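Putative uncharacterized protein (Coprinopsis cinerea, PDB 3W9A) probably hydrolyses glycosidic bonds, most likely in beta-glucans, using the beta-jelly-roll catalytic domain of glycoside hydrolase family 131. Local coordinates at residues E145-P150 and F157-D162; L137-G142 and K183-V188; S41-L46 and M77-I82; W21-A24 and Y30-Y33. One frame throughout, in Å; residues are numbered along the deposited sequence.

Contact 1: residues E145-P150 and F157-D162; sequences ERWSTP and FNFAYD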
loop_
_atom_site.group_PDB
_atom_site.type_symbol
_atom_site.label_atom_id
_atom_site.label_comp_id
_atom_site.label_asym_id
_atom_site.label_seq_id
_atom_site.Cartn_x
_atom_site.Cartn_y
_atom_site.Cartn_z
ATOM N N GLU A 145 -1.093 -17.528 0.948
ATOM C CA GLU A 145 -0.686 -16.821 2.173
ATOM C C GLU A 145 0.620 -17.387 2.701
ATOM O O GLU A 145 0.732 -18.598 2.898
ATOM C CB GLU A 145 -1.751 -16.937 3.279
ATOM C CG GLU A 145 -1.460 -16.065 4.498
ATOM C CD GLU A 145 -2.520 -16.171 5.584
ATOM O OE1 GLU A 145 -2.685 -17.253 6.172
ATOM O OE2 GLU A 145 -3.189 -15.159 5.858
ATOM N N ARG A 146 1.595 -16.519 2.936
ATOM C CA ARG A 146 2.882 -16.924 3.493
ATOM C C ARG A 146 3.115 -16.366 4.894
ATOM O O ARG A 146 4.043 -16.781 5.581
ATOM C CB ARG A 146 4.036 -16.462 2.588
ATOM C CG ARG A 146 3.809 -16.633 1.102
ATOM C CD ARG A 146 3.514 -18.072 0.742
ATOM N NE ARG A 146 3.255 -18.212 -0.692
ATOM C CZ ARG A 146 3.857 -19.084 -1.502
ATOM N NH1 ARG A 146 4.751 -19.951 -1.041
ATOM N NH2 ARG A 146 3.529 -19.114 -2.782
ATOM N N TRP A 147 2.286 -15.423 5.325
ATOM C CA TRP A 147 2.552 -14.702 6.559
ATOM C C TRP A 147 1.297 -13.959 6.964
ATOM O O TRP A 147 0.526 -13.526 6.108
ATOM C CB TRP A 147 3.701 -13.732 6.300
ATOM C CG TRP A 147 4.134 -12.862 7.441
ATOM C CD1 TRP A 147 5.207 -13.062 8.247
ATOM C CD2 TRP A 147 3.549 -11.619 7.853
ATOM N NE1 TRP A 147 5.313 -12.044 9.154
ATOM C CE2 TRP A 147 4.302 -11.146 8.937
ATOM C CE3 TRP A 147 2.445 -10.880 7.430
ATOM C CZ2 TRP A 147 4.002 -9.962 9.595
ATOM C CZ3 TRP A 147 2.142 -9.704 8.095
ATOM C CH2 TRP A 147 2.923 -9.253 9.156
ATOM N N SER A 148 1.090 -13.795 8.263
ATOM C CA SER A 148 -0.052 -13.042 8.737
ATOM C C SER A 148 0.163 -12.640 10.172
ATOM O O SER A 148 1.021 -13.193 10.867
ATOM C CB SER A 148 -1.377 -13.828 8.550
ATOM O OG SER A 148 -1.550 -14.848 9.517
ATOM N N THR A 149 -0.587 -11.646 10.609
ATOM C CA THR A 149 -0.415 -11.109 11.942
ATOM C C THR A 149 -1.732 -10.460 12.334
ATOM O O THR A 149 -2.423 -9.890 11.476
ATOM C CB THR A 149 0.785 -10.125 12.007
ATOM O OG1 THR A 149 1.215 -9.956 13.360
ATOM C CG2 THR A 149 0.443 -8.764 11.430
ATOM N N PRO A 150 -2.132 -10.599 13.610
ATOM C CA PRO A 150 -3.326 -9.886 14.019
ATOM C C PRO A 150 -3.278 -8.406 13.630
ATOM O O PRO A 150 -2.304 -7.728 13.909
ATOM C CB PRO A 150 -3.309 -10.067 15.533
ATOM C CG PRO A 150 -2.772 -11.459 15.700
ATOM C CD PRO A 150 -1.727 -11.605 14.617
ATOM N N PHE A 157 2.179 -1.178 10.709
ATOM C CA PHE A 157 2.786 -2.345 10.107
ATOM C C PHE A 157 3.607 -1.928 8.909
ATOM O O PHE A 157 3.079 -1.386 7.918
ATOM C CB PHE A 157 1.708 -3.353 9.743
ATOM C CG PHE A 157 1.027 -3.943 10.943
ATOM C CD1 PHE A 157 1.604 -5.022 11.628
ATOM C CD2 PHE A 157 -0.165 -3.402 11.423
ATOM C CE1 PHE A 157 0.989 -5.557 12.749
ATOM C CE2 PHE A 157 -0.789 -3.940 12.540
ATOM C CZ PHE A 157 -0.216 -5.019 13.203
ATOM N N ASN A 158 4.908 -2.149 9.038
ATOM C CA ASN A 158 5.880 -1.790 8.019
ATOM C C ASN A 158 6.109 -2.987 7.162
ATOM O O ASN A 158 6.251 -4.096 7.679
ATOM C CB ASN A 158 7.222 -1.386 8.632
ATOM C CG ASN A 158 7.079 -0.359 9.727
ATOM O OD1 ASN A 158 7.578 -0.546 10.862
ATOM N ND2 ASN A 158 6.418 0.744 9.406
ATOM N N PHE A 159 6.167 -2.774 5.856
ATOM C CA PHE A 159 6.478 -3.840 4.920
ATOM C C PHE A 159 7.421 -3.392 3.840
ATOM O O PHE A 159 7.461 -2.202 3.457
ATOM C CB PHE A 159 5.229 -4.347 4.226
ATOM C CG PHE A 159 4.210 -4.958 5.152
ATOM C CD1 PHE A 159 4.355 -6.266 5.597
ATOM C CD2 PHE A 159 3.103 -4.242 5.555
ATOM C CE1 PHE A 159 3.407 -6.853 6.426
ATOM C CE2 PHE A 159 2.151 -4.807 6.385
ATOM C CZ PHE A 159 2.297 -6.124 6.814
ATOM N N ALA A 160 8.166 -4.362 3.331
ATOM C CA ALA A 160 8.722 -4.259 2.000
ATOM C C ALA A 160 8.591 -5.588 1.253
ATOM O O ALA A 160 8.899 -6.677 1.783
ATOM C CB ALA A 160 10.159 -3.766 2.039
ATOM N N TYR A 161 8.090 -5.494 0.018
ATOM C CA TYR A 161 8.114 -6.598 -0.909
ATOM C C TYR A 161 9.507 -6.629 -1.556
ATOM O O TYR A 161 9.937 -5.681 -2.192
ATOM C CB TYR A 161 7.044 -6.448 -1.994
ATOM C CG TYR A 161 5.601 -6.304 -1.545
ATOM C CD1 TYR A 161 5.161 -6.756 -0.294
ATOM C CD2 TYR A 161 4.661 -5.743 -2.396
ATOM C CE1 TYR A 161 3.832 -6.638 0.092
ATOM C CE2 TYR A 161 3.333 -5.637 -2.033
ATOM C CZ TYR A 161 2.913 -6.078 -0.787
ATOM O OH TYR A 161 1.580 -5.947 -0.437
ATOM N N ASP A 162 10.210 -7.732 -1.359
ATOM C CA ASP A 162 11.547 -7.953 -1.889
ATOM C C ASP A 162 11.326 -8.723 -3.169
ATOM O O ASP A 162 11.148 -9.944 -3.124
ATOM C CB ASP A 162 12.310 -8.796 -0.856
ATOM C CG ASP A 162 13.716 -9.166 -1.285
ATOM O OD1 ASP A 162 14.004 -9.249 -2.496
ATOM O OD2 ASP A 162 14.541 -9.376 -0.362
#
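Trp147 meets Phe159 ring to ring, while Thr149 and Pro150 bring a methyl and a carbonyl oxygen against the ring of Phe157. In the aromatic pair the edge of Phe159 is turned to the face of the six-membered ring of Trp147. The pair is an offset edge-to-face stack, with centroids 5.5 Å apart and planes at 87°. Its closest atoms are Trp147 CZ3 and Phe159 CE1 at 3.5 Å, and CZ3 lies in the plane of the phenylalanine ring. The indole reaches this far because CG stands opposite the backbone N (chi1 179°), which sends the ring across the gap; the axes of the two short strands come no closer than 11.0 Å, a distance that a long indole helps to span. Phe98 also meets Phe159.

The second group gathers on Phe157. Thr149 approaches from the opposite direction and touches with its methyl, CG2 lying 3.5 Å from Phe157 CE1. The carbonyl of Pro150 follows at the end of the ring, its O 3.5 Å from Phe157 CZ. With an alanine in place of Phe157, the Thr149 methyl and the Pro150 carbonyl would probably lose the ring they touch, leaving a gap between the strands.

Backbone bonds lie within each sheet: Trp147 and Thr149 pair with Trp139 and Leu137, while Phe157 pairs with Ile100. Arg146 and Trp147 together face Trp139 as a classic beta bulge. Such meetings of side chains between two sheets are typical of a jelly-roll beta-sandwich, here toward the partly exposed side of strand 144-150.

Contact 2: residues L137-G142 and K183-V188; sequences LGWYAG and KVVQNV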
loop_
_atom_site.group_PDB
_atom_site.type_symbol
_atom_site.label_atom_id
_atom_site.label_comp_id
_atom_site.label_asym_id
_atom_site.label_seq_id
_atom_site.Cartn_x
_atom_site.Cartn_y
_atom_site.Cartn_z
ATOM N N LEU A 137 -4.032 -9.615 9.184
ATOM C CA LEU A 137 -3.511 -9.059 7.962
ATOM C C LEU A 137 -2.551 -10.111 7.391
ATOM O O LEU A 137 -1.502 -10.353 7.966
ATOM C CB LEU A 137 -2.780 -7.758 8.296
ATOM C CG LEU A 137 -2.260 -6.863 7.177
ATOM C CD1 LEU A 137 -3.409 -6.345 6.302
ATOM C CD2 LEU A 137 -1.457 -5.706 7.755
ATOM N N GLY A 138 -2.924 -10.743 6.281
ATOM C CA GLY A 138 -2.068 -11.721 5.623
ATOM C C GLY A 138 -1.368 -11.195 4.387
ATOM O O GLY A 138 -1.948 -10.430 3.619
ATOM N N TRP A 139 -0.121 -11.623 4.199
ATOM C CA TRP A 139 0.640 -11.386 2.969
ATOM C C TRP A 139 0.623 -12.622 2.123
ATOM O O TRP A 139 0.819 -13.743 2.630
ATOM C CB TRP A 139 2.091 -11.030 3.256
ATOM C CG TRP A 139 2.903 -10.790 2.036
ATOM C CD1 TRP A 139 2.806 -9.723 1.178
ATOM C CD2 TRP A 139 3.943 -11.623 1.520
ATOM N NE1 TRP A 139 3.729 -9.853 0.164
ATOM C CE2 TRP A 139 4.444 -11.004 0.360
ATOM C CE3 TRP A 139 4.503 -12.835 1.929
ATOM C CZ2 TRP A 139 5.469 -11.562 -0.401
ATOM C CZ3 TRP A 139 5.531 -13.378 1.179
ATOM C CH2 TRP A 139 6.003 -12.746 0.029
ATOM N N TYR A 140 0.406 -12.414 0.830
ATOM C CA TYR A 140 0.330 -13.484 -0.137
ATOM C C TYR A 140 1.409 -13.343 -1.203
ATOM O O TYR A 140 1.822 -12.228 -1.562
ATOM C CB TYR A 140 -1.030 -13.458 -0.801
ATOM C CG TYR A 140 -2.155 -13.811 0.127
ATOM C CD1 TYR A 140 -2.821 -15.027 0.005
ATOM C CD2 TYR A 140 -2.529 -12.954 1.146
ATOM C CE1 TYR A 140 -3.862 -15.361 0.855
ATOM C CE2 TYR A 140 -3.554 -13.287 2.020
ATOM C CZ TYR A 140 -4.221 -14.483 1.868
ATOM O OH TYR A 140 -5.254 -14.799 2.725
ATOM N N ALA A 141 1.843 -14.483 -1.723
ATOM C CA ALA A 141 2.751 -14.516 -2.870
ATOM C C ALA A 141 2.393 -15.708 -3.749
ATOM O O ALA A 141 2.303 -16.844 -3.262
ATOM C CB ALA A 141 4.193 -14.589 -2.414
ATOM N N GLY A 142 2.155 -15.449 -5.036
ATOM C CA GLY A 142 1.801 -16.514 -5.977
ATOM C C GLY A 142 0.425 -17.123 -5.750
ATOM O O GLY A 142 0.123 -18.161 -6.303
ATOM N N LYS A 183 13.572 -9.707 7.360
ATOM C CA LYS A 183 13.038 -10.569 6.312
ATOM C C LYS A 183 12.307 -11.770 6.936
ATOM O O LYS A 183 12.929 -12.691 7.455
ATOM C CB LYS A 183 14.140 -11.030 5.353
ATOM C CG LYS A 183 13.596 -11.658 4.079
ATOM C CD LYS A 183 14.658 -11.838 2.998
ATOM C CE LYS A 183 14.033 -12.268 1.670
ATOM N NZ LYS A 183 14.951 -12.142 0.496
ATOM N N VAL A 184 10.981 -11.746 6.878
ATOM C CA VAL A 184 10.138 -12.755 7.546
ATOM C C VAL A 184 9.699 -13.868 6.600
ATOM O O VAL A 184 9.342 -14.970 7.036
ATOM C CB VAL A 184 8.895 -12.103 8.201
ATOM C CG1 VAL A 184 9.303 -11.337 9.450
ATOM C CG2 VAL A 184 8.170 -11.180 7.219
ATOM N N VAL A 185 9.726 -13.600 5.299
ATOM C CA VAL A 185 9.473 -14.647 4.315
ATOM C C VAL A 185 10.543 -14.608 3.222
ATOM O O VAL A 185 10.691 -13.612 2.506
ATOM C CB VAL A 185 8.054 -14.572 3.694
ATOM C CG1 VAL A 185 7.827 -15.754 2.755
ATOM C CG2 VAL A 185 6.973 -14.545 4.775
ATOM N N GLN A 186 11.275 -15.716 3.110
ATOM C CA GLN A 186 12.248 -15.905 2.045
ATOM C C GLN A 186 11.516 -15.939 0.734
ATOM O O GLN A 186 10.337 -16.290 0.694
ATOM C CB GLN A 186 13.005 -17.223 2.227
ATOM C CG GLN A 186 13.933 -17.246 3.421
ATOM C CD GLN A 186 14.927 -16.115 3.385
ATOM O OE1 GLN A 186 15.623 -15.921 2.386
ATOM N NE2 GLN A 186 14.990 -15.344 4.464
ATOM N N ASN A 187 12.225 -15.620 -0.346
ATOM C CA ASN A 187 11.585 -15.451 -1.657
ATOM C C ASN A 187 10.948 -16.743 -2.148
ATOM O O ASN A 187 11.520 -17.819 -1.987
ATOM C CB ASN A 187 12.573 -14.902 -2.693
ATOM C CG ASN A 187 12.657 -13.387 -2.678
ATOM O OD1 ASN A 187 12.517 -12.732 -3.712
ATOM N ND2 ASN A 187 12.863 -12.825 -1.516
ATOM N N VAL A 188 9.752 -16.622 -2.720
ATOM C CA VAL A 188 8.991 -17.758 -3.249
ATOM C C VAL A 188 8.599 -17.455 -4.692
ATOM O O VAL A 188 8.478 -16.283 -5.059
ATOM C CB VAL A 188 7.711 -18.040 -2.413
ATOM C CG1 VAL A 188 8.051 -18.203 -0.936
ATOM C CG2 VAL A 188 6.664 -16.947 -2.591
#
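Trp139 and Val185 face each other with CA atoms 9.5 Å apart, and farther along Ala141 and Val188 close to 7.0 Å, so the backbones converge toward the end of strand 136-141. This is face-to-face packing in the jelly-roll sandwich: strand 136-141 belongs to one sheet, whereas strand 182-189 pairs with strand 169-176 of the other. The chain turns a corner at Val185, where Val184 and Val185 together face Leu172 in a classic beta bulge.

The wider end is filled by an indole. A chi1 of 180° extends the side chain of Trp139 toward the other sheet, and its CZ3 comes within 3.7 Å of Val185 CG1. The methyl lies at the ring's edge, near its plane. Val185 CB is almost as near to the same CZ3, at 3.8 Å, so the branched end of the valine gathers round that one ring atom. Val170, Leu172 and the ring of Tyr161 also pack on Trp139, an apolar setting that suits a large aromatic residue.

Where the strands draw together, small residues take over. Ala141 offers just a methyl, which suits the narrow gap beside Val188. The carbonyl oxygen of Ala141 accepts a hydrogen bond from NH2 of Arg146. Ala141 CB and Val188 CG2 are 3.4 Å apart, a close approach for two methyl carbons.

Contact 3: residues S41-L46 and M77-I82; sequences SRYLNL and MRTELI
Thr79 lays its methyl against two residues at once. Its CG2 is 3.8 Å from CB of Tyr43 and 3.7 Å from CD2 of Leu44, which slides past it in the opposite direction. With the methyl opposite its own backbone N (OG1 at chi1 -67°), CG2 faces these carbons while the hydroxyl makes a hydrogen bond to the carbonyl of Thr65. Threonine suits the place because one branch is apolar and the other polar. If an alanine stood here, the Thr65 carbonyl would probably lose that hydroxyl partner, and a gap would be likely to open beside Tyr43 and Leu44.

Two residues on from Thr79, Leu81 meets Leu44 tip to tip, with CD1 of Leu44 3.9 Å from CD2 of Leu81. Tyr43 crosses Thr79 obliquely and takes its own hydroxyl to Thr69 and Gly38, while CB of Arg42 covers the centre of one ring face.

Glu80 points away from this apolar layer. Arg78 holds it in a side-on, two-nitrogen salt bridge: NE lies 2.7 Å from Glu80 OE2, and NH2 lies 2.9 Å from Glu80 OE1. Both carboxylate oxygens are met from above the carboxylate plane, yet they lie close to the guanidinium plane. OE1 also bonds His200, which further fixes the carboxylate.

Strand 44-47 pairs with strand 61-66 in one sheet, whereas strand 77-83 lies beside strand 30-34 in the other. Trp32 of strand 30-34 touches both leucines, and Phe18 of helix 15-18 packs on Leu81.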
loop_
_atom_site.group_PDB
_atom_site.type_symbol
_atom_site.label_atom_id
_atom_site.label_comp_id
_atom_site.label_asym_id
_atom_site.label_seq_id
_atom_site.Cartn_x
_atom_site.Cartn_y
_atom_site.Cartn_z
ATOM N N SER A 41 -11.796 14.236 -1.828
ATOM C CA SER A 41 -11.803 14.283 -0.362
ATOM C C SER A 41 -12.738 13.253 0.327
ATOM O O SER A 41 -12.634 13.063 1.522
ATOM C CB SER A 41 -12.170 15.677 0.123
ATOM O OG SER A 41 -13.543 15.896 -0.107
ATOM N N ARG A 42 -13.647 12.620 -0.413
ATOM C CA ARG A 42 -14.408 11.479 0.117
ATOM C C ARG A 42 -13.523 10.211 0.249
ATOM O O ARG A 42 -13.809 9.326 1.066
ATOM C CB ARG A 42 -15.599 11.183 -0.786
ATOM C CG ARG A 42 -16.594 10.192 -0.209
ATOM C CD ARG A 42 -17.721 9.906 -1.181
ATOM N NE ARG A 42 -18.467 11.113 -1.510
ATOM C CZ ARG A 42 -19.423 11.173 -2.432
ATOM N NH1 ARG A 42 -19.746 10.101 -3.136
ATOM N NH2 ARG A 42 -20.054 12.320 -2.656
ATOM N N TYR A 43 -12.443 10.143 -0.536
ATOM C CA TYR A 43 -11.631 8.923 -0.647
ATOM C C TYR A 43 -10.177 9.050 -0.187
ATOM O O TYR A 43 -9.581 8.079 0.288
ATOM C CB TYR A 43 -11.640 8.450 -2.095
ATOM C CG TYR A 43 -13.011 8.416 -2.725
ATOM C CD1 TYR A 43 -14.028 7.598 -2.201
ATOM C CD2 TYR A 43 -13.293 9.188 -3.827
ATOM C CE1 TYR A 43 -15.282 7.565 -2.778
ATOM C CE2 TYR A 43 -14.542 9.175 -4.402
ATOM C CZ TYR A 43 -15.535 8.377 -3.871
ATOM O OH TYR A 43 -16.761 8.372 -4.479
ATOM N N LEU A 44 -9.606 10.235 -0.347
ATOM C CA LEU A 44 -8.204 10.469 -0.013
ATOM C C LEU A 44 -8.051 11.696 0.862
ATOM O O LEU A 44 -8.481 12.782 0.496
ATOM C CB LEU A 44 -7.363 10.619 -1.290
ATOM C CG LEU A 44 -7.307 9.395 -2.209
ATOM C CD1 LEU A 44 -6.606 9.748 -3.510
ATOM C CD2 LEU A 44 -6.639 8.174 -1.547
ATOM N N ASN A 45 -7.447 11.510 2.032
ATOM C CA ASN A 45 -7.174 12.610 2.935
ATOM C C ASN A 45 -5.780 12.508 3.524
ATOM O O ASN A 45 -5.240 11.416 3.701
ATOM C CB ASN A 45 -8.224 12.675 4.045
ATOM C CG ASN A 45 -9.588 13.003 3.512
ATOM O OD1 ASN A 45 -10.405 12.105 3.250
ATOM N ND2 ASN A 45 -9.821 14.285 3.253
ATOM N N LEU A 46 -5.220 13.667 3.848
ATOM C CA LEU A 46 -3.833 13.808 4.258
ATOM C C LEU A 46 -3.746 14.547 5.588
ATOM O O LEU A 46 -4.481 15.512 5.806
ATOM C CB LEU A 46 -3.087 14.587 3.183
ATOM C CG LEU A 46 -3.099 13.964 1.777
ATOM C CD1 LEU A 46 -3.313 15.012 0.686
ATOM C CD2 LEU A 46 -1.826 13.174 1.538
HETATM N N MSE A 77 -15.711 -2.012 -3.867
HETATM C CA MSE A 77 -15.274 -0.777 -3.213
HETATM C C MSE A 77 -13.821 -0.638 -3.490
HETATM O O MSE A 77 -13.052 -1.508 -3.136
HETATM C CB MSE A 77 -15.549 -0.787 -1.706
HETATM C CG MSE A 77 -16.997 -1.195 -1.486
HETATM SE SE MSE A 77 -17.826 -0.640 0.225
HETATM C CE MSE A 77 -16.267 -0.334 1.370
ATOM N N ARG A 78 -13.437 0.452 -4.141
ATOM C CA ARG A 78 -12.048 0.630 -4.585
ATOM C C ARG A 78 -11.595 2.069 -4.443
ATOM O O ARG A 78 -12.283 2.982 -4.918
ATOM C CB ARG A 78 -11.894 0.205 -6.046
ATOM C CG ARG A 78 -12.131 -1.267 -6.311
ATOM C CD ARG A 78 -11.825 -1.625 -7.762
ATOM N NE ARG A 78 -10.398 -1.648 -8.057
ATOM C CZ ARG A 78 -9.876 -2.109 -9.200
ATOM N NH1 ARG A 78 -10.658 -2.558 -10.163
ATOM N NH2 ARG A 78 -8.570 -2.109 -9.396
ATOM N N THR A 79 -10.447 2.262 -3.793
ATOM C CA THR A 79 -9.781 3.565 -3.734
ATOM C C THR A 79 -8.316 3.269 -3.843
ATOM O O THR A 79 -7.729 2.775 -2.889
ATOM C CB THR A 79 -10.037 4.286 -2.415
ATOM O OG1 THR A 79 -11.424 4.639 -2.324
ATOM C CG2 THR A 79 -9.183 5.546 -2.318
ATOM N N GLU A 80 -7.735 3.514 -5.013
ATOM C CA GLU A 80 -6.378 3.042 -5.306
ATOM C C GLU A 80 -5.623 4.075 -6.135
ATOM O O GLU A 80 -6.139 4.579 -7.128
ATOM C CB GLU A 80 -6.430 1.701 -6.055
ATOM C CG GLU A 80 -7.692 0.927 -5.729
ATOM C CD GLU A 80 -7.838 -0.407 -6.417
ATOM O OE1 GLU A 80 -7.092 -0.723 -7.357
ATOM O OE2 GLU A 80 -8.736 -1.158 -5.983
ATOM N N LEU A 81 -4.409 4.384 -5.718
ATOM C CA LEU A 81 -3.483 5.164 -6.545
ATOM C C LEU A 81 -2.494 4.223 -7.189
ATOM O O LEU A 81 -2.325 3.093 -6.728
ATOM C CB LEU A 81 -2.731 6.163 -5.666
ATOM C CG LEU A 81 -3.588 7.235 -4.991
ATOM C CD1 LEU A 81 -2.987 7.629 -3.647
ATOM C CD2 LEU A 81 -3.759 8.455 -5.890
ATOM N N ILE A 82 -1.837 4.691 -8.241
ATOM C CA ILE A 82 -0.814 3.924 -8.939
ATOM C C ILE A 82 0.422 4.802 -9.090
ATOM O O ILE A 82 0.301 6.004 -9.299
ATOM C CB ILE A 82 -1.247 3.515 -10.356
ATOM C CG1 ILE A 82 -2.639 2.858 -10.366
ATOM C CG2 ILE A 82 -0.198 2.633 -11.027
ATOM C CD1 ILE A 82 -2.685 1.456 -9.811
#

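Contact 4: residues W21-A24 and Y30-Y33; sequences WSWA and YQWY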
loop_
_atom_site.group_PDB
_atom_site.type_symbol
_atom_site.label_atom_id
_atom_site.label_comp_id
_atom_site.label_asym_id
_atom_site.label_seq_id
_atom_site.Cartn_x
_atom_site.Cartn_y
_atom_site.Cartn_z
ATOM N N TRP A 21 -3.355 15.490 -11.467
ATOM C CA TRP A 21 -3.008 14.454 -12.420
ATOM C C TRP A 21 -4.173 14.160 -13.383
ATOM O O TRP A 21 -5.341 14.163 -12.984
ATOM C CB TRP A 21 -2.618 13.178 -11.666
ATOM C CG TRP A 21 -2.174 12.084 -12.556
ATOM C CD1 TRP A 21 -0.891 11.796 -12.921
ATOM C CD2 TRP A 21 -3.009 11.123 -13.207
ATOM N NE1 TRP A 21 -0.872 10.707 -13.759
ATOM C CE2 TRP A 21 -2.158 10.269 -13.949
ATOM C CE3 TRP A 21 -4.387 10.880 -13.210
ATOM C CZ2 TRP A 21 -2.643 9.209 -14.714
ATOM C CZ3 TRP A 21 -4.870 9.825 -13.954
ATOM C CH2 TRP A 21 -3.995 9.000 -14.704
ATOM N N SER A 22 -3.830 13.864 -14.631
ATOM C CA SER A 22 -4.767 13.316 -15.597
ATOM C C SER A 22 -3.993 12.516 -16.641
ATOM O O SER A 22 -2.757 12.584 -16.682
ATOM C CB SER A 22 -5.589 14.414 -16.274
ATOM O OG SER A 22 -4.793 15.251 -17.099
ATOM N N TRP A 23 -4.717 11.774 -17.487
ATOM C CA TRP A 23 -4.082 11.004 -18.558
ATOM C C TRP A 23 -3.375 11.910 -19.548
ATOM O O TRP A 23 -2.341 11.542 -20.079
ATOM C CB TRP A 23 -5.099 10.123 -19.291
ATOM C CG TRP A 23 -5.530 8.964 -18.473
ATOM C CD1 TRP A 23 -6.791 8.692 -18.018
ATOM C CD2 TRP A 23 -4.684 7.923 -17.972
ATOM N NE1 TRP A 23 -6.775 7.532 -17.277
ATOM C CE2 TRP A 23 -5.493 7.049 -17.230
ATOM C CE3 TRP A 23 -3.315 7.650 -18.080
ATOM C CZ2 TRP A 23 -4.982 5.928 -16.592
ATOM C CZ3 TRP A 23 -2.810 6.522 -17.460
ATOM C CH2 TRP A 23 -3.641 5.683 -16.718
ATOM N N ALA A 24 -3.935 13.099 -19.769
ATOM C CA ALA A 24 -3.320 14.106 -20.643
ATOM C C ALA A 24 -2.189 14.886 -19.960
ATOM O O ALA A 24 -1.354 15.490 -20.641
ATOM C CB ALA A 24 -4.383 15.081 -21.138
ATOM N N TYR A 30 1.774 10.103 -8.513
ATOM C CA TYR A 30 0.658 9.160 -8.364
ATOM C C TYR A 30 -0.431 9.372 -9.406
ATOM O O TYR A 30 -0.902 10.493 -9.596
ATOM C CB TYR A 30 0.015 9.339 -6.996
ATOM C CG TYR A 30 0.780 8.759 -5.836
ATOM C CD1 TYR A 30 0.720 7.398 -5.551
ATOM C CD2 TYR A 30 1.519 9.567 -4.987
ATOM C CE1 TYR A 30 1.398 6.861 -4.457
ATOM C CE2 TYR A 30 2.193 9.028 -3.893
ATOM C CZ TYR A 30 2.117 7.678 -3.637
ATOM O OH TYR A 30 2.773 7.127 -2.569
ATOM N N GLN A 31 -0.850 8.277 -10.039
ATOM C CA GLN A 31 -2.004 8.280 -10.937
ATOM C C GLN A 31 -3.259 8.107 -10.096
ATOM O O GLN A 31 -3.305 7.277 -9.195
ATOM C CB GLN A 31 -1.929 7.166 -11.939
ATOM C CG GLN A 31 -0.609 7.056 -12.663
ATOM C CD GLN A 31 -0.617 6.013 -13.747
ATOM O OE1 GLN A 31 -1.300 4.997 -13.659
ATOM N NE2 GLN A 31 0.179 6.239 -14.760
ATOM N N TRP A 32 -4.278 8.888 -10.407
ATOM C CA TRP A 32 -5.475 8.887 -9.585
ATOM C C TRP A 32 -6.673 8.811 -10.539
ATOM O O TRP A 32 -7.102 9.823 -11.105
ATOM C CB TRP A 32 -5.480 10.132 -8.728
ATOM C CG TRP A 32 -6.720 10.386 -7.913
ATOM C CD1 TRP A 32 -7.381 11.560 -7.796
ATOM C CD2 TRP A 32 -7.426 9.439 -7.115
ATOM N NE1 TRP A 32 -8.462 11.416 -6.968
ATOM C CE2 TRP A 32 -8.503 10.118 -6.525
ATOM C CE3 TRP A 32 -7.226 8.081 -6.809
ATOM C CZ2 TRP A 32 -9.400 9.494 -5.670
ATOM C CZ3 TRP A 32 -8.119 7.459 -5.932
ATOM C CH2 TRP A 32 -9.182 8.160 -5.374
ATOM N N TYR A 33 -7.119 7.584 -10.777
ATOM C CA TYR A 33 -8.287 7.308 -11.637
ATOM C C TYR A 33 -9.148 6.134 -11.152
ATOM O O TYR A 33 -10.279 6.024 -11.569
ATOM C CB TYR A 33 -7.866 7.072 -13.093
ATOM C CG TYR A 33 -7.014 5.843 -13.321
ATOM C CD1 TYR A 33 -7.580 4.636 -13.702
ATOM C CD2 TYR A 33 -5.639 5.892 -13.145
ATOM C CE1 TYR A 33 -6.792 3.502 -13.910
ATOM C CE2 TYR A 33 -4.846 4.771 -13.352
ATOM C CZ TYR A 33 -5.418 3.576 -13.725
ATOM O OH TYR A 33 -4.602 2.469 -13.920
HETATM O O HOH W 1 -6.835 12.682 -11.010
#
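Trp21 lies flat on the backbone of strand 30-34, and this is the tight part of the contact. Gln31 CA sits 3.7 Å from the centroid of the five-membered ring, 16° off its normal, as a CH-pi contact. Over the same face, Trp32 N is 3.4 Å from Trp21 CE3, and CB of Gln31 is 3.5 Å from Trp21 CZ2. Gln84 accepts from both Trp21 NE1 and Gln31 NE2, fixing the ring's rotation and the amide together. Beside the edge of the indole a water bridges Trp21 O and Trp32 O, 2.9 Å from each.

Trp23, by contrast, is exposed and meets the strand with one corner of its ring. Its CZ2 stands over a face of Tyr33, 3.4 Å from CE2 of Tyr33, but the two rings are oblique, with planes at 51°. CH2 of Trp21 closes the group, resting over the centre of the Trp23 ring.

The hydroxyl of Tyr33 is hydrogen-bonded to a glycerol, probably from the crystallisation liquor, and Trp72 meets its ring. Partly exposed aromatic rings beside a bound polyol are consistent with a sugar-binding surface, as in many glycoside hydrolases.

The four contacts form two groups on opposite sides of the chain's centre. Contacts 1 and 2 touch, their centres about 6 Å apart, because strands 136-141 and 144-150 are neighbours in one sheet; contact 1 is nested within the loop that contact 2 closes. Contacts 3 and 4, with centres about 13 Å apart, meet where Ile82 O lies 2.7 Å from Gln31 N, a probable hydrogen bond joining strands 77-83 and 30-34. Contacts 2 and 4 are farthest apart, about 30 Å between centres. Glycerol is bonded to Tyr33 and weakly to Arg78, which is consistent with a pocket on that side but does not establish the active site.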